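Local coordinates for protein Pcdhgb2 (PDB 5SZR), which probably acts in calcium-dependent cell adhesion and may help establish specific neuronal connections, seen here as its extracellular cadherin domains 3 to 6, at residues P108-T113 and I185-R190; I132-R137 and S161-K166. All blocks are in the same frame, centred on the assembly; numbering follows the deposited sequence.

Contact 1. Residues P108-T113 and I185-R190; sequences PEVIVT and IVAADR. With CA (calcium ion), chain L.
Pro108 and Val110 of 108-113 pack onto Ala187 and Asp189 of 185-190, with no hydrogen bond across. The tight part is carried by two groups. Val110 puts CG2 3.6 Å from Ala187 CB, while the Pro108 ring rests on the end of the strand, its CG 3.7 Å from Asp189 N. The ring crosses the Asp189 side chain at about a right angle, CD lying 3.8 Å from OD2. The Asp189 carboxylate is divided between two tasks: OD2 binds the calcium ion at 2.6 Å, and OD1 accepts a hydrogen bond from Leu195 N, which would fix the group's rotation. Farther along, the packing slackens. Val110 CG1 and Ile185 CG2 are 4.4 Å apart, and Val112 CG2 stays 5.4 Å from Ile185 CD1, the Val112 side chain touching instead Ile132 and Ile201. On the outer side, the CA-CB bond of Glu109 points away from 185-190 and its carboxylate pairs with Arg135, while Thr113 is exposed. Strands from two different sheets meeting by side chains alone, beside a calcium-binding aspartate, are characteristic of the cadherin beta-sandwich at the end that faces the preceding cadherin domain, where one of the interdomain calcium ions sits.

Contact 2. Residues I132-R137 and S161-K166; sequences IKTRDR and SKNYYK. With CA (calcium ion), chain L.
An antiparallel strand pair inside one sheet of the cadherin domain, 128-135 beside 164-169, is joined where Ile132 faces Tyr165 and Lys133 faces Tyr164. Ile132 and Tyr165 form the hydrogen-bonded pair: Ile132 N donates to Tyr165 O at 2.9 Å, and Tyr165 N returns a bond to Ile132 O at 2.8 Å, both nearly straight at 167°. A third bond, Thr134 N to Asn163 O at 3.2 Å, carries the pairing up to the type II turn Ser161-Tyr164, which Tyr164 N closes on Ser161 O.

The two sheet faces differ. On the buried one, Ile132 CB and Tyr165 CB meet at 3.8 Å, and Thr134 CG2 lies near the plane of the Tyr165 ring at its edge; the phenol of Tyr165 reaches on to Cys147 N through a weak hydrogen bond. On the more open face, Lys133 and Tyr164 run side by side, pointing the same way. With CG anti to the backbone N (chi1 -172°), Lys133 brings that atom to the CE1 side of the ring, 4.2 Å from the centroid of Tyr164, an off-centre CH-pi contact 30° off the normal. The chain is extended beyond, and CE comes to 3.4 Å from Tyr164 OH. An alanine here would remove CG through NZ and would probably leave the Tyr164 ring and OH without their aliphatic neighbour, freer to swing. Near the turn, Thr134 crosses Asn163 at about a right angle, OG1 3.5 Å from Asn163 CB.

Past the paired residues, Asp136 grips the calcium ion with both carboxylate oxygens, OD1 and OD2. Asp138 binds the same ion, and the two are the acids of an Asp-Arg-Asp sequence, the cadherin DXD calcium motif, at the interdomain site.

In the fold
Contact 2 is nested in the chain between the two segments of contact 1, and their centres lie about 7 Å apart. Strands 109-113 and 128-135 are neighbours in one sheet, probably bonded by Ile111 N to Lys133 O at 2.7 Å, and a salt bridge joins Glu109 OE2 to Arg135 NE at 3.2 Å. Toward the core, Val110 CG1 meets Ile132 CG2 at 3.6 Å. Contact 1 thus runs between the sheets, contact 2 within one. They converge on the calcium ion: Asp189 and Asp136 share it with Asn104, Cys106, Asp138 and Asn142, and Pro108 CG packs 3.4 Å from Asp136 OD2.

Contact 1. Residues P108-T113 and I185-R190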
loop_
_atom_site.group_PDB
_atom_site.type_symbol
_atom_site.label_atom_id
_atom_site.label_comp_id
_atom_site.label_asym_id
_atom_site.label_seq_id
_atom_site.Cartn_x
_atom_site.Cartn_y
_atom_site.Cartn_z
ATOM N N PRO A 108 11.525 -39.798 -4.124
ATOM C CA PRO A 108 10.931 -39.077 -5.260
ATOM C C PRO A 108 11.571 -37.706 -5.421
ATOM O O PRO A 108 11.927 -37.049 -4.440
ATOM C CB PRO A 108 9.451 -38.950 -4.878
ATOM C CG PRO A 108 9.235 -39.926 -3.771
ATOM C CD PRO A 108 10.541 -40.070 -3.063
ATOM N N GLU A 109 11.720 -37.271 -6.669
ATOM C CA GLU A 109 12.203 -35.927 -6.949
ATOM C C GLU A 109 11.156 -35.152 -7.737
ATOM O O GLU A 109 10.393 -35.725 -8.524
ATOM C CB GLU A 109 13.542 -35.941 -7.704
ATOM C CG GLU A 109 13.526 -36.588 -9.075
ATOM C CD GLU A 109 14.831 -36.362 -9.825
ATOM O OE1 GLU A 109 15.325 -35.211 -9.818
ATOM O OE2 GLU A 109 15.371 -37.331 -10.407
ATOM N N VAL A 110 11.122 -33.839 -7.507
ATOM C CA VAL A 110 10.153 -32.939 -8.121
ATOM C C VAL A 110 10.897 -32.001 -9.061
ATOM O O VAL A 110 11.881 -31.364 -8.664
ATOM C CB VAL A 110 9.375 -32.144 -7.058
ATOM C CG1 VAL A 110 8.165 -31.463 -7.678
ATOM C CG2 VAL A 110 8.961 -33.046 -5.913
ATOM N N ILE A 111 10.428 -31.911 -10.303
ATOM C CA ILE A 111 11.062 -31.095 -11.334
ATOM C C ILE A 111 10.085 -29.991 -11.711
ATOM O O ILE A 111 9.019 -30.266 -12.278
ATOM C CB ILE A 111 11.459 -31.925 -12.563
ATOM C CG1 ILE A 111 12.214 -33.190 -12.137
ATOM C CG2 ILE A 111 12.302 -31.091 -13.512
ATOM C CD1 ILE A 111 13.483 -32.916 -11.358
ATOM N N VAL A 112 10.452 -28.745 -11.408
ATOM C CA VAL A 112 9.597 -27.577 -11.607
ATOM C C VAL A 112 10.175 -26.744 -12.744
ATOM O O VAL A 112 11.347 -26.352 -12.697
ATOM C CB VAL A 112 9.489 -26.737 -10.326
ATOM C CG1 VAL A 112 8.564 -25.557 -10.543
ATOM C CG2 VAL A 112 9.019 -27.595 -9.157
ATOM N N THR A 113 9.359 -26.466 -13.759
ATOM C CA THR A 113 9.767 -25.627 -14.877
ATOM C C THR A 113 8.678 -24.606 -15.173
ATOM O O THR A 113 7.545 -24.713 -14.695
ATOM C CB THR A 113 10.057 -26.446 -16.145
ATOM O OG1 THR A 113 8.879 -27.157 -16.543
ATOM C CG2 THR A 113 11.194 -27.427 -15.911
ATOM N N ILE A 185 5.549 -27.697 -2.564
ATOM C CA ILE A 185 4.950 -28.858 -3.212
ATOM C C ILE A 185 5.640 -30.108 -2.679
ATOM O O ILE A 185 6.870 -30.220 -2.738
ATOM C CB ILE A 185 5.064 -28.767 -4.741
ATOM C CG1 ILE A 185 4.194 -27.622 -5.265
ATOM C CG2 ILE A 185 4.681 -30.095 -5.385
ATOM C CD1 ILE A 185 4.225 -27.467 -6.764
ATOM N N VAL A 186 4.853 -31.045 -2.153
ATOM C CA VAL A 186 5.368 -32.259 -1.527
ATOM C C VAL A 186 5.005 -33.451 -2.401
ATOM O O VAL A 186 3.864 -33.566 -2.864
ATOM C CB VAL A 186 4.813 -32.437 -0.102
ATOM C CG1 VAL A 186 5.357 -33.713 0.527
ATOM C CG2 VAL A 186 5.155 -31.228 0.755
ATOM N N ALA A 187 5.974 -34.337 -2.622
ATOM C CA ALA A 187 5.782 -35.548 -3.410
ATOM C C ALA A 187 6.212 -36.749 -2.583
ATOM O O ALA A 187 7.283 -36.731 -1.970
ATOM C CB ALA A 187 6.575 -35.486 -4.718
ATOM N N ALA A 188 5.381 -37.791 -2.563
ATOM C CA ALA A 188 5.650 -38.970 -1.752
ATOM C C ALA A 188 5.335 -40.231 -2.545
ATOM O O ALA A 188 4.402 -40.256 -3.354
ATOM C CB ALA A 188 4.838 -38.947 -0.451
ATOM N N ASP A 189 6.119 -41.278 -2.307
ATOM C CA ASP A 189 5.873 -42.552 -2.963
ATOM C C ASP A 189 4.953 -43.421 -2.114
ATOM O O ASP A 189 4.732 -43.167 -0.928
ATOM C CB ASP A 189 7.186 -43.289 -3.266
ATOM C CG ASP A 189 8.016 -43.592 -2.018
ATOM O OD1 ASP A 189 7.455 -43.926 -0.957
ATOM O OD2 ASP A 189 9.259 -43.514 -2.109
ATOM N N ARG A 190 4.423 -44.470 -2.738
ATOM C CA ARG A 190 3.497 -45.363 -2.057
ATOM C C ARG A 190 4.151 -46.708 -1.757
ATOM O O ARG A 190 3.567 -47.769 -2.008
ATOM C CB ARG A 190 2.228 -45.537 -2.893
ATOM C CG ARG A 190 1.446 -44.239 -3.066
ATOM C CD ARG A 190 0.217 -44.426 -3.940
ATOM N NE ARG A 190 -0.585 -43.207 -4.012
ATOM C CZ ARG A 190 -1.783 -43.060 -3.456
ATOM N NH1 ARG A 190 -2.333 -44.063 -2.786
ATOM N NH2 ARG A 190 -2.432 -41.908 -3.577
HETATM CA CA CA L . 10.702 -44.613 -4.026
#

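Contact 2. Residues I132-R137 and S161-K166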
loop_
_atom_site.group_PDB
_atom_site.type_symbol
_atom_site.label_atom_id
_atom_site.label_comp_id
_atom_site.label_asym_id
_atom_site.label_seq_id
_atom_site.Cartn_x
_atom_site.Cartn_y
_atom_site.Cartn_z
ATOM N N ILE A 132 4.999 -29.178 -13.290
ATOM C CA ILE A 132 5.569 -30.072 -12.289
ATOM C C ILE A 132 5.704 -31.463 -12.899
ATOM O O ILE A 132 4.761 -31.968 -13.518
ATOM C CB ILE A 132 4.694 -30.128 -11.023
ATOM C CG1 ILE A 132 4.343 -28.715 -10.530
ATOM C CG2 ILE A 132 5.365 -30.958 -9.941
ATOM C CD1 ILE A 132 5.530 -27.868 -10.166
ATOM N N LYS A 133 6.868 -32.081 -12.712
ATOM C CA LYS A 133 7.121 -33.449 -13.150
ATOM C C LYS A 133 7.792 -34.212 -12.018
ATOM O O LYS A 133 8.631 -33.660 -11.302
ATOM C CB LYS A 133 8.005 -33.482 -14.407
ATOM C CG LYS A 133 8.141 -34.856 -15.032
ATOM C CD LYS A 133 9.273 -34.901 -16.051
ATOM C CE LYS A 133 9.526 -36.329 -16.517
ATOM N NZ LYS A 133 10.753 -36.448 -17.355
ATOM N N THR A 134 7.422 -35.479 -11.851
ATOM C CA THR A 134 7.995 -36.320 -10.808
ATOM C C THR A 134 8.746 -37.493 -11.419
ATOM O O THR A 134 8.316 -38.068 -12.424
ATOM C CB THR A 134 6.924 -36.852 -9.852
ATOM O OG1 THR A 134 6.085 -37.790 -10.539
ATOM C CG2 THR A 134 6.078 -35.715 -9.337
ATOM N N ARG A 135 9.871 -37.837 -10.802
ATOM C CA ARG A 135 10.614 -39.047 -11.115
ATOM C C ARG A 135 10.786 -39.874 -9.849
ATOM O O ARG A 135 10.771 -39.340 -8.736
ATOM C CB ARG A 135 11.986 -38.722 -11.724
ATOM C CG ARG A 135 11.938 -38.315 -13.190
ATOM C CD ARG A 135 13.317 -38.401 -13.835
ATOM N NE ARG A 135 14.218 -37.361 -13.349
ATOM C CZ ARG A 135 14.419 -36.201 -13.967
ATOM N NH1 ARG A 135 15.253 -35.306 -13.450
ATOM N NH2 ARG A 135 13.784 -35.934 -15.101
ATOM N N ASP A 136 10.932 -41.186 -10.025
ATOM C CA ASP A 136 11.235 -42.080 -8.909
ATOM C C ASP A 136 11.915 -43.317 -9.471
ATOM O O ASP A 136 11.313 -44.048 -10.263
ATOM C CB ASP A 136 9.973 -42.455 -8.134
ATOM C CG ASP A 136 10.278 -43.086 -6.782
ATOM O OD1 ASP A 136 11.026 -44.091 -6.732
ATOM O OD2 ASP A 136 9.772 -42.568 -5.761
ATOM N N ARG A 137 13.161 -43.551 -9.059
ATOM C CA ARG A 137 13.978 -44.592 -9.663
ATOM C C ARG A 137 13.532 -45.998 -9.284
ATOM O O ARG A 137 13.982 -46.957 -9.918
ATOM C CB ARG A 137 15.445 -44.385 -9.278
ATOM C CG ARG A 137 16.012 -43.026 -9.693
ATOM C CD ARG A 137 17.512 -42.990 -9.481
ATOM N NE ARG A 137 18.138 -44.187 -10.043
ATOM C CZ ARG A 137 19.375 -44.590 -9.771
ATOM N NH1 ARG A 137 19.849 -45.698 -10.329
ATOM N NH2 ARG A 137 20.138 -43.894 -8.938
ATOM N N SER A 161 -1.547 -35.580 -17.006
ATOM C CA SER A 161 -1.302 -36.999 -17.222
ATOM C C SER A 161 -0.437 -37.506 -16.073
ATOM O O SER A 161 -0.007 -36.735 -15.209
ATOM C CB SER A 161 -0.652 -37.255 -18.587
ATOM O OG SER A 161 0.587 -36.579 -18.705
ATOM N N LYS A 162 -0.185 -38.815 -16.062
ATOM C CA LYS A 162 0.517 -39.430 -14.941
ATOM C C LYS A 162 1.927 -38.865 -14.812
ATOM O O LYS A 162 2.694 -38.850 -15.779
ATOM C CB LYS A 162 0.566 -40.952 -15.109
ATOM C CG LYS A 162 0.934 -41.700 -13.830
ATOM C CD LYS A 162 0.745 -43.200 -13.982
ATOM C CE LYS A 162 0.589 -43.889 -12.630
ATOM N NZ LYS A 162 1.737 -43.633 -11.716
ATOM N N ASN A 163 2.253 -38.393 -13.606
ATOM C CA ASN A 163 3.522 -37.779 -13.217
ATOM C C ASN A 163 3.675 -36.353 -13.730
ATOM O O ASN A 163 4.765 -35.776 -13.605
ATOM C CB ASN A 163 4.735 -38.602 -13.667
ATOM C CG ASN A 163 4.615 -40.061 -13.297
ATOM O OD1 ASN A 163 4.069 -40.404 -12.247
ATOM N ND2 ASN A 163 5.117 -40.936 -14.163
ATOM N N TYR A 164 2.628 -35.756 -14.295
ATOM C CA TYR A 164 2.686 -34.386 -14.798
ATOM C C TYR A 164 1.580 -33.555 -14.161
ATOM O O TYR A 164 0.408 -33.954 -14.171
ATOM C CB TYR A 164 2.567 -34.351 -16.324
ATOM C CG TYR A 164 3.786 -34.896 -17.030
ATOM C CD1 TYR A 164 4.840 -34.061 -17.384
ATOM C CD2 TYR A 164 3.890 -36.247 -17.334
ATOM C CE1 TYR A 164 5.960 -34.558 -18.024
ATOM C CE2 TYR A 164 5.003 -36.750 -17.972
ATOM C CZ TYR A 164 6.033 -35.903 -18.317
ATOM O OH TYR A 164 7.142 -36.408 -18.951
ATOM N N TYR A 165 1.952 -32.402 -13.613
ATOM C CA TYR A 165 1.008 -31.522 -12.944
ATOM C C TYR A 165 1.161 -30.098 -13.457
ATOM O O TYR A 165 2.238 -29.687 -13.899
ATOM C CB TYR A 165 1.201 -31.523 -11.419
ATOM C CG TYR A 165 0.988 -32.862 -10.741
ATOM C CD1 TYR A 165 -0.249 -33.207 -10.212
ATOM C CD2 TYR A 165 2.029 -33.770 -10.613
ATOM C CE1 TYR A 165 -0.444 -34.418 -9.583
ATOM C CE2 TYR A 165 1.843 -34.987 -9.988
ATOM C CZ TYR A 165 0.605 -35.307 -9.472
ATOM O OH TYR A 165 0.418 -36.526 -8.846
ATOM N N LYS A 166 0.066 -29.348 -13.390
ATOM C CA LYS A 166 0.077 -27.907 -13.592
ATOM C C LYS A 166 -0.349 -27.254 -12.287
ATOM O O LYS A 166 -1.411 -27.580 -11.747
ATOM C CB LYS A 166 -0.849 -27.488 -14.736
ATOM C CG LYS A 166 -0.357 -27.897 -16.107
ATOM C CD LYS A 166 -1.249 -27.350 -17.206
ATOM C CE LYS A 166 -0.901 -27.968 -18.553
ATOM N NZ LYS A 166 -1.696 -27.369 -19.660
HETATM CA CA CA L . 10.702 -44.613 -4.026
#